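Long-range contact in short chain dehydrogenase/reductase (Acinetobacter baumannii, PDB 4IUY), which probably catalyses NAD(P)-dependent oxidation or reduction of a substrate: residues D[202-214]-D[237-250]. Sequence-based numbering, arbitrary orientation.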
# COMPACT_ATOMS: atom_id res chain seq x y z
N ASN D 202 -12.97 -13.22 13.09
CA ASN D 202 -11.90 -12.45 12.49
C ASN D 202 -11.40 -13.10 11.17
O ASN D 202 -11.41 -14.34 11.02
CB ASN D 202 -10.75 -12.15 13.48
CG ASN D 202 -10.06 -13.41 13.98
OD1 ASN D 202 -10.63 -14.51 13.95
ND2 ASN D 202 -8.82 -13.25 14.48
N VAL D 203 -10.96 -12.27 10.23
CA VAL D 203 -10.61 -12.74 8.90
C VAL D 203 -9.25 -12.16 8.51
O VAL D 203 -9.06 -10.94 8.44
CB VAL D 203 -11.67 -12.31 7.86
CG1 VAL D 203 -11.35 -12.91 6.50
CG2 VAL D 203 -13.11 -12.73 8.32
N ASN D 204 -8.29 -13.06 8.26
CA ASN D 204 -6.92 -12.66 7.95
C ASN D 204 -6.32 -13.47 6.82
O ASN D 204 -6.85 -14.51 6.41
CB ASN D 204 -6.05 -12.76 9.19
CG ASN D 204 -6.46 -11.79 10.25
OD1 ASN D 204 -6.20 -10.58 10.14
ND2 ASN D 204 -7.16 -12.28 11.26
N ALA D 205 -5.20 -12.99 6.30
CA ALA D 205 -4.55 -13.64 5.17
C ALA D 205 -3.09 -13.94 5.46
O ALA D 205 -2.43 -13.23 6.20
CB ALA D 205 -4.67 -12.74 3.90
N ILE D 206 -2.59 -14.99 4.83
CA ILE D 206 -1.18 -15.27 4.80
C ILE D 206 -0.71 -15.30 3.36
O ILE D 206 -1.34 -15.95 2.51
CB ILE D 206 -0.87 -16.62 5.46
CG1 ILE D 206 -1.23 -16.53 6.95
CG2 ILE D 206 0.62 -16.97 5.24
CD1 ILE D 206 -1.23 -17.86 7.68
N ALA D 207 0.37 -14.57 3.08
CA ALA D 207 0.91 -14.43 1.74
C ALA D 207 2.30 -15.07 1.65
O ALA D 207 3.30 -14.44 1.98
CB ALA D 207 0.98 -12.94 1.34
N PRO D 208 2.37 -16.33 1.22
CA PRO D 208 3.67 -16.98 1.10
C PRO D 208 4.44 -16.42 -0.09
O PRO D 208 3.79 -16.02 -1.06
CB PRO D 208 3.30 -18.45 0.81
CG PRO D 208 1.83 -18.55 1.08
CD PRO D 208 1.26 -17.22 0.82
N GLY D 209 5.77 -16.43 -0.02
CA GLY D 209 6.59 -16.22 -1.21
C GLY D 209 6.68 -17.49 -2.03
O GLY D 209 5.81 -18.34 -1.92
N TYR D 210 7.73 -17.66 -2.82
CA TYR D 210 7.88 -18.87 -3.61
C TYR D 210 8.31 -20.04 -2.76
O TYR D 210 9.36 -20.02 -2.12
CB TYR D 210 8.87 -18.66 -4.76
CG TYR D 210 8.35 -17.76 -5.85
CD1 TYR D 210 7.61 -18.27 -6.91
CD2 TYR D 210 8.57 -16.39 -5.81
CE1 TYR D 210 7.13 -17.43 -7.92
CE2 TYR D 210 8.09 -15.55 -6.80
CZ TYR D 210 7.38 -16.07 -7.85
OH TYR D 210 6.92 -15.21 -8.81
N MSE D 211 7.48 -21.07 -2.75
CA MSE D 211 7.76 -22.23 -1.94
C MSE D 211 8.40 -23.31 -2.74
O MSE D 211 7.97 -23.61 -3.86
CB MSE D 211 6.49 -22.75 -1.29
CG MSE D 211 5.98 -21.72 -0.32
SE MSE D 211 4.28 -22.22 0.37
CE MSE D 211 3.15 -21.91 -1.17
N ILE D 212 9.45 -23.89 -2.18
CA ILE D 212 10.12 -24.98 -2.85
C ILE D 212 9.20 -26.21 -2.90
O ILE D 212 9.03 -26.95 -1.92
CB ILE D 212 11.52 -25.22 -2.25
CG1 ILE D 212 12.13 -26.47 -2.88
CG2 ILE D 212 11.47 -25.29 -0.72
CD1 ILE D 212 12.23 -26.38 -4.38
N THR D 213 8.56 -26.37 -4.06
CA THR D 213 7.60 -27.45 -4.31
C THR D 213 7.96 -28.17 -5.60
O THR D 213 8.93 -27.81 -6.28
CB THR D 213 6.16 -26.93 -4.43
OG1 THR D 213 6.00 -26.22 -5.67
CG2 THR D 213 5.79 -26.02 -3.27
N GLU D 214 7.17 -29.19 -5.95
CA GLU D 214 7.47 -30.04 -7.11
C GLU D 214 6.77 -29.68 -8.43
O GLU D 214 7.20 -30.12 -9.50
CB GLU D 214 7.20 -31.50 -6.74
CG GLU D 214 7.82 -31.90 -5.40
CD GLU D 214 9.31 -31.56 -5.32
OE1 GLU D 214 9.75 -31.01 -4.29
OE2 GLU D 214 10.05 -31.84 -6.30
N PHE D 237 14.27 -19.91 -0.61
CA PHE D 237 12.86 -20.00 -0.93
C PHE D 237 12.14 -20.31 0.38
O PHE D 237 12.76 -20.67 1.37
CB PHE D 237 12.59 -21.05 -2.01
CG PHE D 237 13.11 -20.67 -3.37
CD1 PHE D 237 12.64 -19.54 -4.01
CD2 PHE D 237 14.07 -21.44 -4.00
CE1 PHE D 237 13.12 -19.17 -5.26
CE2 PHE D 237 14.56 -21.09 -5.25
CZ PHE D 237 14.08 -19.95 -5.88
N VAL D 238 10.83 -20.16 0.36
CA VAL D 238 9.99 -20.35 1.53
C VAL D 238 9.84 -21.82 1.86
O VAL D 238 9.63 -22.63 0.97
CB VAL D 238 8.63 -19.72 1.28
CG1 VAL D 238 7.69 -19.94 2.46
CG2 VAL D 238 8.82 -18.21 0.91
N GLU D 239 10.05 -22.17 3.12
CA GLU D 239 9.79 -23.53 3.61
C GLU D 239 8.41 -23.56 4.25
O GLU D 239 8.01 -22.57 4.87
CB GLU D 239 10.81 -23.92 4.68
CG GLU D 239 12.25 -23.94 4.18
CD GLU D 239 12.57 -25.16 3.34
OE1 GLU D 239 11.71 -26.07 3.25
OE2 GLU D 239 13.68 -25.23 2.78
N PHE D 240 7.73 -24.70 4.17
CA PHE D 240 6.39 -24.86 4.79
C PHE D 240 6.40 -24.47 6.27
O PHE D 240 5.48 -23.83 6.76
CB PHE D 240 5.92 -26.31 4.64
CG PHE D 240 5.48 -26.68 3.25
CD1 PHE D 240 5.10 -25.69 2.34
CD2 PHE D 240 5.46 -28.01 2.85
CE1 PHE D 240 4.70 -26.03 1.08
CE2 PHE D 240 5.06 -28.36 1.58
CZ PHE D 240 4.67 -27.37 0.69
N ASP D 241 7.46 -24.86 6.97
CA ASP D 241 7.65 -24.53 8.38
C ASP D 241 7.64 -23.05 8.67
O ASP D 241 7.28 -22.64 9.79
CB ASP D 241 8.96 -25.13 8.91
CG ASP D 241 8.82 -26.59 9.27
OD1 ASP D 241 7.69 -27.04 9.53
OD2 ASP D 241 9.86 -27.27 9.32
N ASP D 242 8.02 -22.23 7.68
CA ASP D 242 8.03 -20.78 7.89
C ASP D 242 6.62 -20.26 8.19
O ASP D 242 6.49 -19.18 8.78
CB ASP D 242 8.61 -20.04 6.68
CG ASP D 242 10.10 -20.32 6.48
OD1 ASP D 242 10.78 -20.70 7.47
OD2 ASP D 242 10.60 -20.17 5.33
N LEU D 243 5.60 -21.03 7.81
CA LEU D 243 4.18 -20.65 7.92
C LEU D 243 3.51 -21.03 9.24
O LEU D 243 2.42 -20.55 9.57
CB LEU D 243 3.37 -21.29 6.77
CG LEU D 243 4.00 -21.02 5.40
CD1 LEU D 243 3.19 -21.67 4.28
CD2 LEU D 243 4.14 -19.52 5.20
N ASN D 244 4.15 -21.91 9.98
CA ASN D 244 3.57 -22.44 11.19
C ASN D 244 3.17 -21.36 12.18
O ASN D 244 2.02 -21.31 12.64
CB ASN D 244 4.51 -23.47 11.80
CG ASN D 244 4.64 -24.73 10.92
OD1 ASN D 244 4.07 -24.80 9.83
ND2 ASN D 244 5.41 -25.71 11.38
N GLY D 245 4.10 -20.46 12.46
CA GLY D 245 3.86 -19.38 13.40
C GLY D 245 2.66 -18.51 13.05
O GLY D 245 1.78 -18.32 13.88
N PRO D 246 2.64 -17.94 11.84
CA PRO D 246 1.48 -17.14 11.42
C PRO D 246 0.16 -17.94 11.42
O PRO D 246 -0.88 -17.39 11.78
CB PRO D 246 1.85 -16.72 10.00
CG PRO D 246 3.34 -16.73 9.95
CD PRO D 246 3.76 -17.86 10.87
N LEU D 247 0.21 -19.20 11.01
CA LEU D 247 -1.00 -20.05 10.98
C LEU D 247 -1.59 -20.24 12.35
O LEU D 247 -2.81 -20.15 12.53
CB LEU D 247 -0.71 -21.42 10.36
CG LEU D 247 -0.62 -21.48 8.84
CD1 LEU D 247 0.08 -22.78 8.42
CD2 LEU D 247 -2.01 -21.38 8.21
N LEU D 248 -0.73 -20.53 13.32
CA LEU D 248 -1.16 -20.74 14.69
C LEU D 248 -1.64 -19.44 15.32
O LEU D 248 -2.65 -19.44 16.04
CB LEU D 248 -0.05 -21.40 15.52
CG LEU D 248 0.25 -22.87 15.22
CD1 LEU D 248 1.32 -23.41 16.13
CD2 LEU D 248 -1.00 -23.74 15.32
N LEU D 249 -0.95 -18.34 15.01
CA LEU D 249 -1.37 -17.02 15.47
C LEU D 249 -2.80 -16.70 15.06
O LEU D 249 -3.60 -16.27 15.87
CB LEU D 249 -0.43 -15.93 14.91
CG LEU D 249 -0.80 -14.47 15.19
CD1 LEU D 249 -0.64 -14.14 16.69
CD2 LEU D 249 0.02 -13.54 14.33
N LEU D 250 -3.09 -16.86 13.77
CA LEU D 250 -4.37 -16.45 13.19
C LEU D 250 -5.51 -17.44 13.45
O LEU D 250 -6.67 -17.16 13.13
CB LEU D 250 -4.22 -16.19 11.69
CG LEU D 250 -3.21 -15.08 11.36
CD1 LEU D 250 -3.08 -14.93 9.85
CD2 LEU D 250 -3.62 -13.74 12.02
O HOH W 1 -7.63 -15.79 15.89
O HOH W 2 -7.76 -15.09 11.09
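The carbonyl oxygen of L250 is gripped from N202 and N204 through two waters. One water donates to L250 O over 3.1 Å and accepts from N204 ND2; the other joins N202 ND2 to the same oxygen by a weaker bond. Both amides also reach I258 O, and N204 OD1 takes the I261 backbone N-H, so the N204 carboxamide is fixed at both ends. Beside it, the L250 methyls lie against the N204 stem, CD1 at 3.7 Å from N204 CB.

Farther along, I206 packs between strand and helix. Its CG1 swings beside the backbone N (chi1 -65°) and carries CD1 across the L247 side chain at about a right angle, 3.6 Å from L247 CD2, while P246 CB lies 4.0 Å from the same methyl. L250 CD1 flanks I206 CG1, the two side chains running past each other in opposite directions.

Strand 202-208 and helix 244-250 run antiparallel, at 175° with axes 9.5 Å apart, as a strand and a covering helix of a Rossmann fold. The strand is sixth in the 3-2-1-4-5-6-7 parallel sheet; helix 176-196 packs against V203 and A205 on its other face.

Past the strand end, M211 and V238 form a single beta bridge: V238 N donates to Y210 O at 2.9 Å, and I212 N returns a weak bond to V238 O. M211 CG lies 3.7 Å from V238 CB. The M211 chain bends at chi3 (-73°), and its SE meets the F240 ring edge in plane, 3.9 Å from F240 CE1, a Met-aromatic contact. H42 also meets this ring. E239 N donates to D242 OD2 from above the carboxylate plane, a short step beyond the bridge.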